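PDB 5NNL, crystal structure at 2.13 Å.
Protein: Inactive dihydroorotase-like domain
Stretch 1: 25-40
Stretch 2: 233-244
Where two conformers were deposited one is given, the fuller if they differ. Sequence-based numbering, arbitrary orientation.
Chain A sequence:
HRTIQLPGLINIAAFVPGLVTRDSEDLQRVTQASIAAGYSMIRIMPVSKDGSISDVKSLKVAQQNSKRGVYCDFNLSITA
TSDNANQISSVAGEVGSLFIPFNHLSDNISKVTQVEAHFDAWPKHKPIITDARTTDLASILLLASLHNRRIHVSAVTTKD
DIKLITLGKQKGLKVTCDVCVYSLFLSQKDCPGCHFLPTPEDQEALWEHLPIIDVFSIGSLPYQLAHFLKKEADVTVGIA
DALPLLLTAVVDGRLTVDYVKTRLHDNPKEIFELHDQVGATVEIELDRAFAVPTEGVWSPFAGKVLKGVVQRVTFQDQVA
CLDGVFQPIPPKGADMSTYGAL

Stretch 1 25-40: EDLQRVTQASIAAGYS
Stretch 2, residues 233-244: ADVTVGIADALP

An α-helix runs through most of stretch 1 and reaches A37; against it the mostly non-helical segment 233-244 runs in the same direction: CA atoms pair as D26-V235 (6.5 Å), V30-T236 (6.0 Å), S34-I239 (6.4 Å) and A37-A240 (5.4 Å). The contact buries 599 Å² and contains no direct hydrogen bond between the stretches.

Near the beginning of the stretch, D26 (chi1 m) places CG 3.5 Å from V235 CG2. One turn on, R29 points toward the partner in an extended conformation (chi1 176°, chi2 147°, chi3 162°), and its NH2 forms a salt bridge with D234 OD1 at 3.1 Å; D234 has chi1 -146°. The same arm lies along T236, with R29 NE 3.8 Å from T236 CG2. V30 (t) packs tightly on V235 (chi1 137°), CG2 to CG1 3.3 Å, while V30 CG1 lies 4.2 Å from I239 CD1. V235 and T236, the central residues of a type I turn from D234 to V237, both point toward the helix.

A33 points toward the partner, its CB 3.7 Å from T236 CG2 and 4.1 Å from I239 CD1. I239 (m, t) spans the last helical turns: its CG2 lies 3.4 Å from A33 O, 3.9 Å from S34 CA and 3.9 Å from A37 CB. S34 (m) points away, and its OG donates to V30 O (2.8 Å).

A Schellman motif ends the helix, with G38 N bonded to I35 O (3.1 Å) and Y39 N to S34 O (2.9 Å). G38 has phi/psi 106/3, where a CB would jam against the preceding carbonyl O. The chain then extends at Y39 (-94/108; chi1 m, chi2 -76°), whose OH lies 3.7 Å from A242 CB. A water bridges the stretches, 2.8 Å from Y39 OH, donating to I239 O (2.6 Å) and accepting from L243 N (2.8 Å).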

# COMPACT_ATOMS: atom_id res chain seq x y z
N GLU A 25 13.90 10.73 -9.65
CA GLU A 25 12.78 11.57 -9.27
C GLU A 25 11.55 10.78 -8.87
O GLU A 25 10.56 11.38 -8.43
CB GLU A 25 12.43 12.51 -10.43
CG GLU A 25 12.30 13.98 -10.05
CD GLU A 25 12.57 14.92 -11.22
OE1 GLU A 25 13.28 14.50 -12.16
OE2 GLU A 25 12.07 16.06 -11.20
N ASP A 26 11.58 9.45 -9.00
CA ASP A 26 10.39 8.62 -8.80
C ASP A 26 9.75 8.86 -7.43
O ASP A 26 8.55 9.10 -7.34
CB ASP A 26 10.76 7.14 -8.96
CG ASP A 26 10.98 6.75 -10.41
OD1 ASP A 26 10.99 7.64 -11.29
OD2 ASP A 26 11.15 5.54 -10.68
N LEU A 27 10.54 8.78 -6.36
CA LEU A 27 9.97 8.93 -5.03
C LEU A 27 9.24 10.26 -4.89
O LEU A 27 8.08 10.31 -4.45
CB LEU A 27 11.05 8.79 -3.96
CG LEU A 27 10.58 9.00 -2.51
CD1 LEU A 27 9.39 8.10 -2.17
CD2 LEU A 27 11.71 8.75 -1.54
N GLN A 28 9.90 11.36 -5.27
CA GLN A 28 9.26 12.67 -5.22
C GLN A 28 7.94 12.67 -5.97
O GLN A 28 6.90 13.07 -5.44
CB GLN A 28 10.18 13.75 -5.81
CG GLN A 28 9.45 15.06 -6.12
CD GLN A 28 10.38 16.19 -6.50
OE1 GLN A 28 10.44 16.59 -7.66
NE2 GLN A 28 11.11 16.72 -5.52
N ARG A 29 7.96 12.22 -7.23
CA ARG A 29 6.76 12.29 -8.05
C ARG A 29 5.63 11.46 -7.46
O ARG A 29 4.46 11.84 -7.54
CB ARG A 29 7.06 11.85 -9.48
CG ARG A 29 5.82 11.82 -10.36
CD ARG A 29 6.14 12.19 -11.80
NE ARG A 29 5.07 11.77 -12.71
CZ ARG A 29 5.20 11.67 -14.03
NH1 ARG A 29 6.36 11.96 -14.61
NH2 ARG A 29 4.18 11.28 -14.77
N VAL A 30 5.96 10.31 -6.85
CA VAL A 30 4.93 9.50 -6.22
C VAL A 30 4.29 10.26 -5.07
O VAL A 30 3.08 10.17 -4.85
CB VAL A 30 5.52 8.15 -5.75
CG1 VAL A 30 4.54 7.40 -4.84
CG2 VAL A 30 5.87 7.30 -6.95
N THR A 31 5.09 11.02 -4.31
CA THR A 31 4.52 11.82 -3.23
C THR A 31 3.65 12.95 -3.77
O THR A 31 2.72 13.39 -3.09
CB THR A 31 5.62 12.38 -2.33
OG1 THR A 31 6.45 13.28 -3.08
CG2 THR A 31 6.46 11.26 -1.75
N GLN A 32 3.94 13.43 -4.99
CA GLN A 32 3.09 14.44 -5.61
C GLN A 32 1.71 13.88 -5.92
O GLN A 32 0.69 14.42 -5.49
CB GLN A 32 3.72 14.96 -6.91
CG GLN A 32 5.04 15.69 -6.76
CD GLN A 32 5.62 16.11 -8.10
OE1 GLN A 32 4.90 16.23 -9.09
NE2 GLN A 32 6.93 16.36 -8.13
N ALA A 33 1.67 12.78 -6.68
CA ALA A 33 0.40 12.16 -7.03
C ALA A 33 -0.33 11.66 -5.79
O ALA A 33 -1.56 11.63 -5.77
CB ALA A 33 0.63 11.02 -8.01
N SER A 34 0.41 11.28 -4.75
CA SER A 34 -0.23 10.83 -3.51
C SER A 34 -0.99 11.97 -2.84
O SER A 34 -2.18 11.84 -2.54
CB SER A 34 0.81 10.23 -2.57
OG SER A 34 1.28 8.98 -3.05
N ILE A 35 -0.31 13.09 -2.58
CA ILE A 35 -0.97 14.19 -1.89
C ILE A 35 -2.13 14.72 -2.72
O ILE A 35 -3.18 15.09 -2.19
CB ILE A 35 0.04 15.30 -1.53
CG1 ILE A 35 -0.55 16.26 -0.49
CG2 ILE A 35 0.49 16.10 -2.77
CD1 ILE A 35 -0.74 15.64 0.88
N ALA A 36 -1.97 14.74 -4.05
CA ALA A 36 -3.05 15.18 -4.92
C ALA A 36 -4.26 14.25 -4.83
O ALA A 36 -5.39 14.68 -5.08
CB ALA A 36 -2.56 15.26 -6.36
N ALA A 37 -4.04 12.99 -4.47
CA ALA A 37 -5.14 12.04 -4.34
C ALA A 37 -5.72 12.00 -2.94
O ALA A 37 -6.72 11.30 -2.72
CB ALA A 37 -4.67 10.63 -4.73
N GLY A 38 -5.13 12.71 -1.98
CA GLY A 38 -5.61 12.74 -0.62
C GLY A 38 -4.79 11.96 0.37
O GLY A 38 -5.17 11.89 1.55
N TYR A 39 -3.67 11.37 -0.05
CA TYR A 39 -2.82 10.58 0.84
C TYR A 39 -1.72 11.49 1.37
O TYR A 39 -0.80 11.87 0.63
CB TYR A 39 -2.24 9.38 0.10
CG TYR A 39 -3.30 8.52 -0.57
CD1 TYR A 39 -4.09 7.66 0.18
CD2 TYR A 39 -3.51 8.59 -1.94
CE1 TYR A 39 -5.06 6.88 -0.42
CE2 TYR A 39 -4.48 7.81 -2.55
CZ TYR A 39 -5.25 6.96 -1.79
OH TYR A 39 -6.23 6.18 -2.38
N SER A 40 -1.80 11.84 2.66
CA SER A 40 -0.78 12.64 3.31
C SER A 40 0.30 11.80 3.98
O SER A 40 1.26 12.36 4.53
CB SER A 40 -1.42 13.57 4.35
OG SER A 40 -2.07 12.82 5.37
N ALA A 233 5.63 3.01 -18.63
CA ALA A 233 6.06 2.79 -17.26
C ALA A 233 5.85 4.07 -16.46
O ALA A 233 6.81 4.65 -15.94
CB ALA A 233 7.53 2.37 -17.21
N ASP A 234 4.60 4.54 -16.37
CA ASP A 234 4.32 5.77 -15.64
C ASP A 234 4.32 5.47 -14.15
O ASP A 234 3.72 4.49 -13.69
CB ASP A 234 3.00 6.39 -16.07
CG ASP A 234 3.04 7.92 -16.03
OD1 ASP A 234 4.14 8.49 -16.13
OD2 ASP A 234 1.96 8.54 -15.88
N VAL A 235 5.01 6.33 -13.39
CA VAL A 235 5.29 6.09 -11.99
C VAL A 235 4.08 6.28 -11.08
O VAL A 235 4.12 5.88 -9.92
CB VAL A 235 6.48 7.00 -11.60
CG1 VAL A 235 6.27 7.68 -10.25
CG2 VAL A 235 7.76 6.20 -11.60
N THR A 236 2.98 6.85 -11.60
CA THR A 236 1.83 7.20 -10.78
C THR A 236 0.60 6.36 -11.09
O THR A 236 -0.52 6.73 -10.71
CB THR A 236 1.50 8.69 -10.96
OG1 THR A 236 1.05 8.91 -12.30
CG2 THR A 236 2.72 9.55 -10.69
N VAL A 237 0.76 5.23 -11.79
CA VAL A 237 -0.38 4.39 -12.14
C VAL A 237 -1.12 3.98 -10.87
O VAL A 237 -0.52 3.55 -9.88
CB VAL A 237 0.06 3.16 -12.94
CG1 VAL A 237 0.37 3.54 -14.37
CG2 VAL A 237 1.25 2.46 -12.28
N GLY A 238 -2.45 4.11 -10.91
CA GLY A 238 -3.31 3.58 -9.88
C GLY A 238 -3.51 4.46 -8.66
O GLY A 238 -4.31 4.10 -7.78
N ILE A 239 -2.82 5.60 -8.57
CA ILE A 239 -2.91 6.42 -7.36
C ILE A 239 -4.18 7.26 -7.35
O ILE A 239 -4.89 7.32 -6.34
CB ILE A 239 -1.65 7.28 -7.20
CG1 ILE A 239 -0.43 6.38 -6.96
CG2 ILE A 239 -1.81 8.26 -6.03
CD1 ILE A 239 0.89 7.12 -6.94
N ALA A 240 -4.49 7.91 -8.47
CA ALA A 240 -5.69 8.75 -8.55
C ALA A 240 -6.96 7.95 -8.80
O ALA A 240 -8.05 8.52 -8.71
CB ALA A 240 -5.51 9.80 -9.65
N ASP A 241 -6.84 6.65 -9.08
CA ASP A 241 -8.00 5.79 -9.36
C ASP A 241 -8.60 5.20 -8.09
O ASP A 241 -9.82 4.98 -8.03
CB ASP A 241 -7.58 4.63 -10.26
CG ASP A 241 -7.57 4.99 -11.72
OD1 ASP A 241 -7.95 6.13 -12.06
OD2 ASP A 241 -7.18 4.12 -12.54
N ALA A 242 -7.77 4.92 -7.09
CA ALA A 242 -8.17 4.02 -6.02
C ALA A 242 -9.38 4.55 -5.26
O ALA A 242 -10.40 3.87 -5.14
CB ALA A 242 -6.99 3.78 -5.08
N LEU A 243 -9.28 5.77 -4.74
CA LEU A 243 -10.34 6.27 -3.86
C LEU A 243 -11.64 6.45 -4.63
O LEU A 243 -12.70 6.06 -4.14
CB LEU A 243 -9.89 7.57 -3.19
CG LEU A 243 -10.85 8.22 -2.19
CD1 LEU A 243 -11.16 7.28 -1.05
CD2 LEU A 243 -10.25 9.52 -1.67
N PRO A 244 -11.62 7.04 -5.84
CA PRO A 244 -12.88 7.15 -6.59
C PRO A 244 -13.55 5.81 -6.85
O PRO A 244 -14.78 5.72 -6.76
CB PRO A 244 -12.45 7.83 -7.90
CG PRO A 244 -11.22 8.57 -7.55
CD PRO A 244 -10.52 7.78 -6.49
O HOH W 1 -6.96 7.42 -4.82